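Local coordinates for protein cortical-lytic enzyme (Bacillus cereus, PDB 4S3J) that hydrolyses partially degraded spore-cortex peptidoglycan during germination, acting as an N-acetylglucosaminidase that recognises muramic acid delta-lactam, at residues A109-S114 / L136-F141; V252-S257 / H267-Q272; M294-I299 / N323-D328; Q366-N371 / F384-S389. All coordinates share one frame; numbering follows the deposited sequence.

Interaction 1: A109-S114 / L136-F141; sequences AYLQPS and LAYFSF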
loop_
_atom_site.group_PDB
_atom_site.type_symbol
_atom_site.label_atom_id
_atom_site.label_comp_id
_atom_site.label_asym_id
_atom_site.label_seq_id
_atom_site.Cartn_x
_atom_site.Cartn_y
_atom_site.Cartn_z
ATOM N N ALA A 109 -3.061 -7.157 0.576
ATOM C CA ALA A 109 -1.753 -7.174 -0.085
ATOM C C ALA A 109 -1.779 -8.070 -1.314
ATOM O O ALA A 109 -2.352 -9.157 -1.286
ATOM C CB ALA A 109 -0.669 -7.631 0.856
ATOM N N TYR A 110 -1.123 -7.615 -2.379
ATOM C CA TYR A 110 -1.015 -8.350 -3.623
ATOM C C TYR A 110 0.265 -9.158 -3.679
ATOM O O TYR A 110 1.305 -8.702 -3.212
ATOM C CB TYR A 110 -1.060 -7.386 -4.821
ATOM C CG TYR A 110 -2.463 -6.916 -5.153
ATOM C CD1 TYR A 110 -3.088 -5.921 -4.419
ATOM C CD2 TYR A 110 -3.175 -7.503 -6.201
ATOM C CE1 TYR A 110 -4.386 -5.505 -4.721
ATOM C CE2 TYR A 110 -4.476 -7.091 -6.503
ATOM C CZ TYR A 110 -5.073 -6.086 -5.754
ATOM O OH TYR A 110 -6.372 -5.654 -6.005
ATOM N N LEU A 111 0.179 -10.346 -4.279
ATOM C CA LEU A 111 1.311 -11.236 -4.523
ATOM C C LEU A 111 1.413 -11.452 -6.010
ATOM O O LEU A 111 0.431 -11.873 -6.624
ATOM C CB LEU A 111 1.110 -12.584 -3.813
ATOM C CG LEU A 111 2.082 -13.723 -4.105
ATOM C CD1 LEU A 111 3.462 -13.391 -3.543
ATOM C CD2 LEU A 111 1.591 -15.062 -3.553
ATOM N N GLN A 112 2.575 -11.180 -6.594
ATOM C CA GLN A 112 2.775 -11.334 -8.027
ATOM C C GLN A 112 4.111 -11.993 -8.295
ATOM O O GLN A 112 5.103 -11.295 -8.470
ATOM C CB GLN A 112 2.721 -9.979 -8.735
ATOM C CG GLN A 112 2.893 -10.101 -10.246
ATOM C CD GLN A 112 3.279 -8.796 -10.920
ATOM O OE1 GLN A 112 4.142 -8.057 -10.440
ATOM N NE2 GLN A 112 2.622 -8.502 -12.035
ATOM N N PRO A 113 4.144 -13.326 -8.352
ATOM C CA PRO A 113 5.427 -13.995 -8.610
ATOM C C PRO A 113 5.893 -13.845 -10.055
ATOM O O PRO A 113 5.075 -13.570 -10.938
ATOM C CB PRO A 113 5.136 -15.465 -8.269
ATOM C CG PRO A 113 3.873 -15.445 -7.484
ATOM C CD PRO A 113 3.090 -14.297 -8.032
ATOM N N SER A 114 7.191 -14.024 -10.270
ATOM C CA SER A 114 7.791 -13.886 -11.593
ATOM C C SER A 114 8.414 -15.195 -12.067
ATOM O O SER A 114 9.047 -15.231 -13.118
ATOM C CB SER A 114 8.858 -12.790 -11.582
ATOM O OG SER A 114 9.879 -13.090 -10.653
ATOM N N LEU A 136 -5.800 -11.403 0.936
ATOM C CA LEU A 136 -4.592 -11.723 0.172
ATOM C C LEU A 136 -4.978 -11.872 -1.291
ATOM O O LEU A 136 -5.877 -12.661 -1.622
ATOM C CB LEU A 136 -3.936 -12.997 0.689
ATOM C CG LEU A 136 -2.694 -13.478 -0.066
ATOM C CD1 LEU A 136 -1.535 -12.450 0.025
ATOM C CD2 LEU A 136 -2.251 -14.832 0.451
ATOM N N ALA A 137 -4.305 -11.122 -2.156
ATOM C CA ALA A 137 -4.647 -11.053 -3.580
ATOM C C ALA A 137 -3.571 -11.640 -4.470
ATOM O O ALA A 137 -2.581 -10.964 -4.778
ATOM C CB ALA A 137 -4.907 -9.614 -3.994
ATOM N N TYR A 138 -3.770 -12.879 -4.915
ATOM C CA TYR A 138 -2.816 -13.538 -5.785
ATOM C C TYR A 138 -3.055 -13.115 -7.232
ATOM O O TYR A 138 -4.064 -13.452 -7.859
ATOM C CB TYR A 138 -2.891 -15.055 -5.588
ATOM C CG TYR A 138 -1.823 -15.861 -6.316
ATOM C CD1 TYR A 138 -0.724 -15.256 -6.893
ATOM C CD2 TYR A 138 -1.944 -17.238 -6.446
ATOM C CE1 TYR A 138 0.226 -15.999 -7.567
ATOM C CE2 TYR A 138 -0.983 -17.982 -7.098
ATOM C CZ TYR A 138 0.083 -17.365 -7.665
ATOM O OH TYR A 138 1.042 -18.110 -8.338
ATOM N N PHE A 139 -2.102 -12.352 -7.754
ATOM C CA PHE A 139 -2.201 -11.742 -9.071
ATOM C C PHE A 139 -1.552 -12.657 -10.108
ATOM O O PHE A 139 -0.326 -12.854 -10.028
ATOM C CB PHE A 139 -1.489 -10.382 -9.061
ATOM C CG PHE A 139 -1.769 -9.534 -10.278
ATOM C CD1 PHE A 139 -1.074 -9.731 -11.450
ATOM C CD2 PHE A 139 -2.691 -8.496 -10.218
ATOM C CE1 PHE A 139 -1.327 -8.936 -12.571
ATOM C CE2 PHE A 139 -2.929 -7.710 -11.325
ATOM C CZ PHE A 139 -2.250 -7.926 -12.488
ATOM N N SER A 140 -2.281 -13.240 -11.075
ATOM C CA SER A 140 -3.740 -13.159 -11.263
ATOM C C SER A 140 -4.231 -14.377 -12.056
ATOM O O SER A 140 -3.438 -15.145 -12.576
ATOM C CB SER A 140 -4.131 -11.890 -12.033
ATOM O OG SER A 140 -3.781 -12.023 -13.402
ATOM N N PHE A 141 -5.543 -14.541 -12.113
ATOM C CA PHE A 141 -6.209 -15.420 -13.081
ATOM C C PHE A 141 -6.492 -14.593 -14.322
ATOM O O PHE A 141 -7.134 -13.548 -14.221
ATOM C CB PHE A 141 -7.524 -15.950 -12.532
ATOM C CG PHE A 141 -7.389 -16.967 -11.436
ATOM C CD1 PHE A 141 -6.918 -16.594 -10.177
ATOM C CD2 PHE A 141 -7.767 -18.285 -11.639
ATOM C CE1 PHE A 141 -6.814 -17.520 -9.168
ATOM C CE2 PHE A 141 -7.663 -19.220 -10.613
ATOM C CZ PHE A 141 -7.189 -18.831 -9.380
#
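The first two parallel strands of the glycoside hydrolase family 18 TIM barrel meet here, the β-strands of the beta-alpha-beta unit formed by strand 104-111, helix 120-129 and strand 135-143. Their short axes diverge by 36°, in keeping with the strong twist of a barrel, and three backbone bonds fix the register. A109 begins it: its O accepts from A137 N at 2.9 Å, in the carbonyl plane, while L136 CD1 lies beside the same oxygen. At Y110 the side chain turns to the opposite face, where CG sits beside the backbone N (chi1 -78°) and lays the ring over A137; the A137 CB methyl stands 3.6 Å from the Y110 ring centroid, a CH-pi contact over the face, displaced toward its rim. L111 N then donates to A137 O (2.9 Å), and L111 O takes F139 N at 2.8 Å, almost along the C=O axis. The L111 side chain crosses Y138 obliquely and also packs on helix 120-129. Q112 runs alongside F139, its amide turned 88° to that ring, and its OE1 is held by K409. F139, the last residue before a cis peptide bond to S140, has its side chain about 6 Å from that of the probable proton donor E220. P113 finishes the contact across the rim of Y138, with P113 CD 3.4 Å from Y138 CE1, near the ring plane.

Interaction 2: V252-S257 / H267-Q272; sequences VPKTSS and HDYKAQ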
loop_
_atom_site.group_PDB
_atom_site.type_symbol
_atom_site.label_atom_id
_atom_site.label_comp_id
_atom_site.label_asym_id
_atom_site.label_seq_id
_atom_site.Cartn_x
_atom_site.Cartn_y
_atom_site.Cartn_z
ATOM N N VAL A 252 -8.463 3.070 -11.771
ATOM C CA VAL A 252 -7.410 4.053 -11.981
ATOM C C VAL A 252 -7.743 5.293 -11.144
ATOM O O VAL A 252 -8.923 5.585 -10.887
ATOM C CB VAL A 252 -7.242 4.446 -13.467
ATOM C CG1 VAL A 252 -6.713 3.270 -14.285
ATOM C CG2 VAL A 252 -8.556 4.980 -14.037
ATOM N N PRO A 253 -6.705 6.021 -10.700
ATOM C CA PRO A 253 -6.900 7.242 -9.915
ATOM C C PRO A 253 -7.433 8.382 -10.779
ATOM O O PRO A 253 -6.933 8.599 -11.887
ATOM C CB PRO A 253 -5.495 7.551 -9.398
ATOM C CG PRO A 253 -4.595 6.973 -10.417
ATOM C CD PRO A 253 -5.274 5.712 -10.886
ATOM N N LYS A 254 -8.450 9.064 -10.274
ATOM C CA LYS A 254 -9.059 10.228 -10.922
ATOM C C LYS A 254 -9.259 11.358 -9.923
ATOM O O LYS A 254 -9.480 11.098 -8.755
ATOM C CB LYS A 254 -10.423 9.873 -11.522
ATOM C CG LYS A 254 -10.352 9.000 -12.753
ATOM C CD LYS A 254 -11.701 8.967 -13.492
ATOM C CE LYS A 254 -11.953 7.610 -14.154
ATOM N NZ LYS A 254 -13.260 7.567 -14.920
ATOM N N THR A 255 -9.217 12.602 -10.395
ATOM C CA THR A 255 -9.575 13.757 -9.563
ATOM C C THR A 255 -10.780 14.515 -10.106
ATOM O O THR A 255 -11.193 15.521 -9.532
ATOM C CB THR A 255 -8.405 14.742 -9.437
ATOM O OG1 THR A 255 -8.031 15.198 -10.742
ATOM C CG2 THR A 255 -7.203 14.077 -8.753
ATOM N N SER A 256 -11.352 14.036 -11.202
ATOM C CA SER A 256 -12.615 14.599 -11.675
ATOM C C SER A 256 -13.317 13.651 -12.634
ATOM O O SER A 256 -12.746 12.656 -13.083
ATOM C CB SER A 256 -12.402 15.947 -12.358
ATOM O OG SER A 256 -12.255 15.771 -13.749
ATOM N N SER A 257 -14.565 13.996 -12.940
ATOM C CA SER A 257 -15.495 13.129 -13.659
ATOM C C SER A 257 -15.384 13.091 -15.189
ATOM O O SER A 257 -16.059 12.281 -15.824
ATOM C CB SER A 257 -16.923 13.542 -13.287
ATOM O OG SER A 257 -17.168 13.325 -11.909
ATOM N N HIS A 267 -13.674 3.251 -16.465
ATOM C CA HIS A 267 -13.699 3.100 -15.007
ATOM C C HIS A 267 -14.668 4.123 -14.412
ATOM O O HIS A 267 -14.297 5.244 -14.057
ATOM C CB HIS A 267 -12.300 3.243 -14.404
ATOM C CG HIS A 267 -11.474 2.011 -14.536
ATOM N ND1 HIS A 267 -10.279 1.825 -13.845
ATOM C CD2 HIS A 267 -11.641 0.884 -15.264
ATOM C CE1 HIS A 267 -9.776 0.660 -14.148
ATOM N NE2 HIS A 267 -10.575 0.056 -15.018
ATOM N N ASP A 268 -15.918 3.697 -14.307
ATOM C CA ASP A 268 -17.027 4.551 -13.910
ATOM C C ASP A 268 -17.161 4.528 -12.394
ATOM O O ASP A 268 -17.767 3.619 -11.823
ATOM C CB ASP A 268 -18.299 4.055 -14.606
ATOM C CG ASP A 268 -19.488 5.009 -14.480
ATOM O OD1 ASP A 268 -19.581 5.774 -13.493
ATOM O OD2 ASP A 268 -20.344 4.979 -15.412
ATOM N N TYR A 269 -16.572 5.528 -11.736
ATOM C CA TYR A 269 -16.531 5.568 -10.283
ATOM C C TYR A 269 -17.933 5.463 -9.668
ATOM O O TYR A 269 -18.177 4.620 -8.804
ATOM C CB TYR A 269 -15.861 6.864 -9.802
ATOM C CG TYR A 269 -14.340 6.827 -9.605
ATOM C CD1 TYR A 269 -13.486 6.331 -10.584
ATOM C CD2 TYR A 269 -13.772 7.349 -8.451
ATOM C CE1 TYR A 269 -12.107 6.322 -10.399
ATOM C CE2 TYR A 269 -12.411 7.344 -8.258
ATOM C CZ TYR A 269 -11.577 6.843 -9.225
ATOM O OH TYR A 269 -10.213 6.860 -9.017
ATOM N N LYS A 270 -18.866 6.281 -10.163
ATOM C CA LYS A 270 -20.207 6.350 -9.591
ATOM C C LYS A 270 -20.945 5.028 -9.770
ATOM O O LYS A 270 -21.530 4.501 -8.832
ATOM C CB LYS A 270 -21.009 7.462 -10.264
ATOM C CG LYS A 270 -22.339 7.801 -9.596
ATOM C CD LYS A 270 -23.045 8.909 -10.370
ATOM C CE LYS A 270 -22.389 10.263 -10.195
ATOM N NZ LYS A 270 -23.063 11.295 -11.030
ATOM N N ALA A 271 -20.917 4.487 -10.984
ATOM C CA ALA A 271 -21.617 3.241 -11.253
ATOM C C ALA A 271 -21.035 2.066 -10.479
ATOM O O ALA A 271 -21.774 1.275 -9.905
ATOM C CB ALA A 271 -21.607 2.940 -12.755
ATOM N N GLN A 272 -19.711 1.928 -10.487
ATOM C CA GLN A 272 -19.106 0.800 -9.791
ATOM C C GLN A 272 -19.355 0.908 -8.291
ATOM O O GLN A 272 -19.657 -0.087 -7.637
ATOM C CB GLN A 272 -17.599 0.712 -10.097
ATOM C CG GLN A 272 -17.297 0.348 -11.559
ATOM C CD GLN A 272 -15.887 -0.191 -11.783
ATOM O OE1 GLN A 272 -15.229 -0.640 -10.848
ATOM N NE2 GLN A 272 -15.414 -0.112 -13.023
HETATM O O HOH W 1 -15.549 8.399 -12.822
#
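H267, ahead of helix 269-275, aims its ring at the loop that leaves barrel strand 246-251. V252 N donates to H267 ND1 at 3.0 Å with an N-H...N angle of 164°, only 3° out of the imidazole plane, while V252 CG2 packs beside the same nitrogen. The backbone of H267 is gripped too: K254 NZ reaches H267 O at 2.7 Å, approaching from above the carbonyl plane, and also bonds F264 O. D268 is the N-cap, its OD1 accepting from A271 N at 3.1 Å; its OD2 forms a salt bridge to R227. Y269 opens the helix and lies antiparallel to the K254 chain, and a water accepts from both Y269 N and K254 NZ. At the tip, Y269 OH donates to V252 O at 2.6 Å, in the carbonyl plane, on a lone pair of V252 O, and receives a weak bond from K254 N (3.1 Å). Because ND1 of H267 accepts from an amide and NE2 bonds F219 O, the ring is probably neutral with its proton on NE2. Its side chain lies about 4 Å from that of E220, the probable proton donor, so this fixed imidazole forms part of the immediate surroundings of that probable acid.

Interaction 3: M294-I299 / N323-D328; sequences MAISPI and NLYGFD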
loop_
_atom_site.group_PDB
_atom_site.type_symbol
_atom_site.label_atom_id
_atom_site.label_comp_id
_atom_site.label_asym_id
_atom_site.label_seq_id
_atom_site.Cartn_x
_atom_site.Cartn_y
_atom_site.Cartn_z
ATOM N N MET A 294 10.799 11.333 -9.018
ATOM C CA MET A 294 9.925 12.101 -8.135
ATOM C C MET A 294 9.198 11.112 -7.211
ATOM O O MET A 294 9.249 9.898 -7.436
ATOM C CB MET A 294 8.913 12.940 -8.923
ATOM C CG MET A 294 7.957 12.109 -9.694
ATOM S SD MET A 294 6.809 13.118 -10.690
ATOM C CE MET A 294 7.955 13.892 -11.827
ATOM N N ALA A 295 8.530 11.633 -6.183
ATOM C CA ALA A 295 7.799 10.771 -5.253
ATOM C C ALA A 295 6.801 9.869 -6.002
ATOM O O ALA A 295 6.093 10.335 -6.896
ATOM C CB ALA A 295 7.082 11.584 -4.234
ATOM N N ILE A 296 6.714 8.613 -5.583
ATOM C CA ILE A 296 5.835 7.642 -6.242
ATOM C C ILE A 296 4.358 7.932 -5.931
ATOM O O ILE A 296 3.502 7.810 -6.812
ATOM C CB ILE A 296 6.193 6.172 -5.838
ATOM C CG1 ILE A 296 7.496 5.694 -6.504
ATOM C CG2 ILE A 296 5.122 5.186 -6.287
ATOM C CD1 ILE A 296 8.705 6.341 -6.039
ATOM N N SER A 297 4.052 8.293 -4.690
ATOM C CA SER A 297 2.672 8.554 -4.280
ATOM C C SER A 297 2.575 9.798 -3.384
ATOM O O SER A 297 2.284 9.709 -2.175
ATOM C CB SER A 297 2.104 7.316 -3.581
ATOM O OG SER A 297 2.917 6.909 -2.492
ATOM N N PRO A 298 2.849 10.988 -3.956
ATOM C CA PRO A 298 2.848 12.241 -3.189
ATOM C C PRO A 298 1.494 12.456 -2.509
ATOM O O PRO A 298 0.473 12.198 -3.136
ATOM C CB PRO A 298 3.124 13.301 -4.256
ATOM C CG PRO A 298 2.672 12.671 -5.528
ATOM C CD PRO A 298 3.028 11.226 -5.397
ATOM N N ILE A 299 1.488 12.890 -1.253
ATOM C CA ILE A 299 0.280 12.814 -0.444
ATOM C C ILE A 299 -0.790 13.828 -0.867
ATOM O O ILE A 299 -1.969 13.572 -0.702
ATOM C CB ILE A 299 0.646 12.983 1.050
ATOM C CG1 ILE A 299 -0.494 12.465 1.927
ATOM C CG2 ILE A 299 1.020 14.412 1.348
ATOM C CD1 ILE A 299 -0.076 12.207 3.365
ATOM N N ASN A 323 1.948 1.838 -2.641
ATOM C CA ASN A 323 3.173 1.189 -3.078
ATOM C C ASN A 323 4.070 0.880 -1.891
ATOM O O ASN A 323 4.173 1.695 -0.959
ATOM C CB ASN A 323 3.924 2.092 -4.063
ATOM C CG ASN A 323 4.196 3.465 -3.482
ATOM O OD1 ASN A 323 3.256 4.245 -3.236
ATOM N ND2 ASN A 323 5.466 3.757 -3.196
ATOM N N LEU A 324 4.725 -0.275 -1.930
ATOM C CA LEU A 324 5.788 -0.561 -0.966
ATOM C C LEU A 324 7.170 -0.320 -1.593
ATOM O O LEU A 324 8.184 -0.243 -0.875
ATOM C CB LEU A 324 5.658 -1.999 -0.449
ATOM C CG LEU A 324 4.443 -2.254 0.462
ATOM C CD1 LEU A 324 4.330 -3.751 0.761
ATOM C CD2 LEU A 324 4.580 -1.468 1.730
ATOM N N TYR A 325 7.202 -0.166 -2.915
ATOM C CA TYR A 325 8.447 0.036 -3.649
ATOM C C TYR A 325 8.799 1.509 -3.811
ATOM O O TYR A 325 7.925 2.382 -3.787
ATOM C CB TYR A 325 8.347 -0.606 -5.047
ATOM C CG TYR A 325 7.147 -0.090 -5.824
ATOM C CD1 TYR A 325 5.891 -0.694 -5.697
ATOM C CD2 TYR A 325 7.253 1.017 -6.672
ATOM C CE1 TYR A 325 4.792 -0.206 -6.377
ATOM C CE2 TYR A 325 6.141 1.501 -7.368
ATOM C CZ TYR A 325 4.925 0.884 -7.211
ATOM O OH TYR A 325 3.837 1.372 -7.868
ATOM N N GLY A 326 10.098 1.769 -3.986
ATOM C CA GLY A 326 10.582 3.031 -4.503
ATOM C C GLY A 326 11.290 2.745 -5.821
ATOM O O GLY A 326 11.271 1.600 -6.303
ATOM N N PHE A 327 11.927 3.769 -6.397
ATOM C CA PHE A 327 12.732 3.594 -7.613
ATOM C C PHE A 327 14.079 4.285 -7.471
ATOM O O PHE A 327 14.202 5.303 -6.782
ATOM C CB PHE A 327 12.028 4.155 -8.846
ATOM C CG PHE A 327 10.828 3.352 -9.290
ATOM C CD1 PHE A 327 10.980 2.082 -9.813
ATOM C CD2 PHE A 327 9.573 3.883 -9.170
ATOM C CE1 PHE A 327 9.864 1.339 -10.226
ATOM C CE2 PHE A 327 8.452 3.162 -9.571
ATOM C CZ PHE A 327 8.609 1.883 -10.098
ATOM N N ASP A 328 15.064 3.702 -8.143
ATOM C CA ASP A 328 16.405 4.247 -8.280
ATOM C C ASP A 328 16.551 4.624 -9.754
ATOM O O ASP A 328 16.532 3.744 -10.619
ATOM C CB ASP A 328 17.438 3.204 -7.834
ATOM C CG ASP A 328 18.877 3.678 -7.986
ATOM O OD1 ASP A 328 19.159 4.540 -8.848
ATOM O OD2 ASP A 328 19.735 3.148 -7.254
#
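S297 and N323 make the one hydrogen bond between the two segments, S297 OG donating to N323 OD1 at 2.8 Å, in the carbonyl plane and on a lone pair. I296 supplies the apolar half of the contact. Its CG2 methyl, anti to the backbone N, is set squarely over the flat face of the N323 amide, 3.4 Å from N323 CG, and also reaches Y325 CE2 at 4.0 Å. The other branch runs to the later part of the segment: I296 CG1 lies 3.8 Å from F327 CD2, the side chains crossing at about a right angle, while I296 CD1 touches G326 CA at 4.1 Å, where the backbone itself is the packing surface.

The next shell holds the amide in place. N323 ND2 donates to Y325 O at 2.9 Å, with an N-H...O angle of 161° and the acceptor only 5° out of the amide plane, spanning the break in strand 318-330; it also bonds E385 OE2. The Y325 ring lies against N323 CB with one face, and Y325 OH is tied to D285. Farther out, W383 of strand 379-383 and W329 pack on I296. The contact thus joins the loop after barrel strand 278-281 to strand 318-330 on both sides of its break, N323 before it and Y325-F327 after.

With OD1 taking a hydroxyl proton and ND2 giving to two oxygens, the flip of the N323 amide is settled. S297 OG meets E385 OE2 weakly, at most an alternative for the same proton; N323 ND2 on OE2 and S389 OG on OE1 suggest an ionised E385.

Interaction 4: Q366-N371 / F384-S389; sequences QAPHFN and FEDARS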
loop_
_atom_site.group_PDB
_atom_site.type_symbol
_atom_site.label_atom_id
_atom_site.label_comp_id
_atom_site.label_asym_id
_atom_site.label_seq_id
_atom_site.Cartn_x
_atom_site.Cartn_y
_atom_site.Cartn_z
ATOM N N GLN A 366 5.622 14.379 1.275
ATOM C CA GLN A 366 5.737 13.400 2.366
ATOM C C GLN A 366 6.376 12.117 1.838
ATOM O O GLN A 366 5.710 11.104 1.640
ATOM C CB GLN A 366 4.371 13.128 3.040
ATOM C CG GLN A 366 3.846 14.310 3.883
ATOM C CD GLN A 366 4.591 14.484 5.194
ATOM O OE1 GLN A 366 4.871 13.511 5.897
ATOM N NE2 GLN A 366 4.894 15.727 5.540
ATOM N N ALA A 367 7.680 12.204 1.559
ATOM C CA ALA A 367 8.443 11.075 1.048
ATOM C C ALA A 367 9.945 11.253 1.238
ATOM O O ALA A 367 10.464 12.377 1.105
ATOM C CB ALA A 367 8.156 10.866 -0.411
ATOM N N PRO A 368 10.640 10.152 1.551
ATOM C CA PRO A 368 12.102 10.181 1.663
ATOM C C PRO A 368 12.771 10.042 0.307
ATOM O O PRO A 368 12.219 9.424 -0.608
ATOM C CB PRO A 368 12.401 8.973 2.539
ATOM C CG PRO A 368 11.314 7.988 2.150
ATOM C CD PRO A 368 10.088 8.832 1.935
ATOM N N HIS A 369 13.976 10.579 0.195
ATOM C CA HIS A 369 14.726 10.572 -1.054
ATOM C C HIS A 369 16.185 10.899 -0.825
ATOM O O HIS A 369 16.557 11.434 0.202
ATOM C CB HIS A 369 14.124 11.572 -2.033
ATOM C CG HIS A 369 14.170 12.988 -1.560
ATOM N ND1 HIS A 369 15.050 13.918 -2.082
ATOM C CD2 HIS A 369 13.465 13.632 -0.597
ATOM C CE1 HIS A 369 14.873 15.075 -1.468
ATOM N NE2 HIS A 369 13.913 14.934 -0.573
ATOM N N PHE A 370 17.016 10.580 -1.811
ATOM C CA PHE A 370 18.430 10.936 -1.767
ATOM C C PHE A 370 19.052 10.801 -3.146
ATOM O O PHE A 370 18.452 10.214 -4.062
ATOM C CB PHE A 370 19.220 10.088 -0.752
ATOM C CG PHE A 370 19.139 8.610 -0.981
ATOM C CD1 PHE A 370 18.108 7.860 -0.413
ATOM C CD2 PHE A 370 20.087 7.950 -1.760
ATOM C CE1 PHE A 370 18.015 6.507 -0.626
ATOM C CE2 PHE A 370 20.002 6.599 -1.965
ATOM C CZ PHE A 370 18.968 5.873 -1.410
ATOM N N ASN A 371 20.240 11.380 -3.297
ATOM C CA ASN A 371 21.031 11.268 -4.528
ATOM C C ASN A 371 22.424 10.752 -4.182
ATOM O O ASN A 371 22.967 11.052 -3.097
ATOM C CB ASN A 371 21.158 12.606 -5.249
ATOM C CG ASN A 371 19.835 13.143 -5.760
ATOM O OD1 ASN A 371 18.919 13.432 -4.974
ATOM N ND2 ASN A 371 19.759 13.367 -7.068
ATOM N N PHE A 384 11.491 6.739 -2.238
ATOM C CA PHE A 384 11.022 5.471 -1.696
ATOM C C PHE A 384 10.002 5.690 -0.576
ATOM O O PHE A 384 9.436 6.782 -0.472
ATOM C CB PHE A 384 12.231 4.594 -1.274
ATOM C CG PHE A 384 13.004 5.075 -0.090
ATOM C CD1 PHE A 384 13.869 6.173 -0.177
ATOM C CD2 PHE A 384 12.928 4.377 1.103
ATOM C CE1 PHE A 384 14.588 6.599 0.962
ATOM C CE2 PHE A 384 13.632 4.809 2.239
ATOM C CZ PHE A 384 14.486 5.889 2.152
ATOM N N GLU A 385 9.714 4.643 0.193
ATOM C CA GLU A 385 8.727 4.706 1.266
ATOM C C GLU A 385 9.406 4.367 2.580
ATOM O O GLU A 385 10.221 3.436 2.627
ATOM C CB GLU A 385 7.590 3.727 1.016
ATOM C CG GLU A 385 6.801 3.940 -0.275
ATOM C CD GLU A 385 5.930 5.189 -0.223
ATOM O OE1 GLU A 385 5.464 5.563 0.884
ATOM O OE2 GLU A 385 5.739 5.812 -1.285
ATOM N N ASP A 386 9.071 5.086 3.660
ATOM C CA ASP A 386 9.580 4.713 4.981
ATOM C C ASP A 386 8.529 4.973 6.059
ATOM O O ASP A 386 7.384 5.327 5.751
ATOM C CB ASP A 386 10.912 5.420 5.333
ATOM C CG ASP A 386 10.777 6.921 5.627
ATOM O OD1 ASP A 386 9.658 7.461 5.751
ATOM O OD2 ASP A 386 11.850 7.571 5.772
ATOM N N ALA A 387 8.912 4.783 7.326
ATOM C CA ALA A 387 7.938 4.850 8.409
ATOM C C ALA A 387 7.233 6.212 8.496
ATOM O O ALA A 387 6.039 6.285 8.852
ATOM C CB ALA A 387 8.605 4.509 9.738
ATOM N N ARG A 388 7.959 7.283 8.187
ATOM C CA ARG A 388 7.390 8.623 8.259
ATOM C C ARG A 388 6.249 8.793 7.263
ATOM O O ARG A 388 5.169 9.289 7.628
ATOM C CB ARG A 388 8.461 9.689 8.000
ATOM C CG ARG A 388 9.525 9.741 9.107
ATOM C CD ARG A 388 10.708 10.605 8.732
ATOM N NE ARG A 388 11.489 10.041 7.626
ATOM C CZ ARG A 388 12.671 10.510 7.229
ATOM N NH1 ARG A 388 13.216 11.547 7.851
ATOM N NH2 ARG A 388 13.308 9.935 6.213
ATOM N N SER A 389 6.493 8.428 6.000
ATOM C CA SER A 389 5.496 8.695 4.963
ATOM C C SER A 389 4.329 7.720 5.106
ATOM O O SER A 389 3.180 8.105 4.893
ATOM C CB SER A 389 6.113 8.698 3.512
ATOM O OG SER A 389 6.819 7.536 2.965
#
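A proline ring laid over the face of a phenylalanine is the striking feature: P368 CG stands 3.7 Å from the centroid of the F384 ring, only 8° off its normal, a CH-pi contact over the very centre of the face. The backbones hold the pair together, F384 N donating to P368 O at 3.2 Å. On F384, CG sits between the backbone N and carbonyl carbon (chi1 69°), folding the ring back over the proline; its CE1 then meets the edge of the F370 ring, 3.8 Å from F370 CE1, with the two side chains crossing at about a right angle.

Beyond the proline lies the start of helix 387-400. D386 is its N-cap and forms a capping box with S389, through weak bonds. R388 grips D386 side-on, NE at 3.1 Å and NH2 at 2.8 Å both going to D386 OD2 on its syn lone pair, and P368 CB rests 3.6 Å from that same oxygen. Q366, with positive phi (57°) in a G1 beta bulge, brings its O to 3.1 Å from S389 CB.

Helix 345-354 backs F370 and F384, and Y361 of strand 360-362 touches P368, R388 and S389. R388 also packs on strand 3-7, at the N-terminal LysM module, so the contact joins strand 367-373 and helix 387-400 close to where that module meets the catalytic domain.

The four contacts follow one another along the family 18 TIM barrel. Interaction 1 pairs its first two strands, interaction 2 ties the loop after strand 246-251 to helix 269-275, and interaction 3 joins the loop after strand 278-281 to strand 318-330. Interaction 4 joins strand 367-373, of an alpha+beta insertion like that of many family members, to the start of barrel helix 387-400. Interactions 3 and 4, centres about 8 Å apart, touch through N323 and E385, linking the break in strand 318-330 to that helix's N-terminal end; other centres lie 20 to 28 Å apart. F139 on strand 135-143 and H267 just before helix 269-275 both come near the probable proton donor E220.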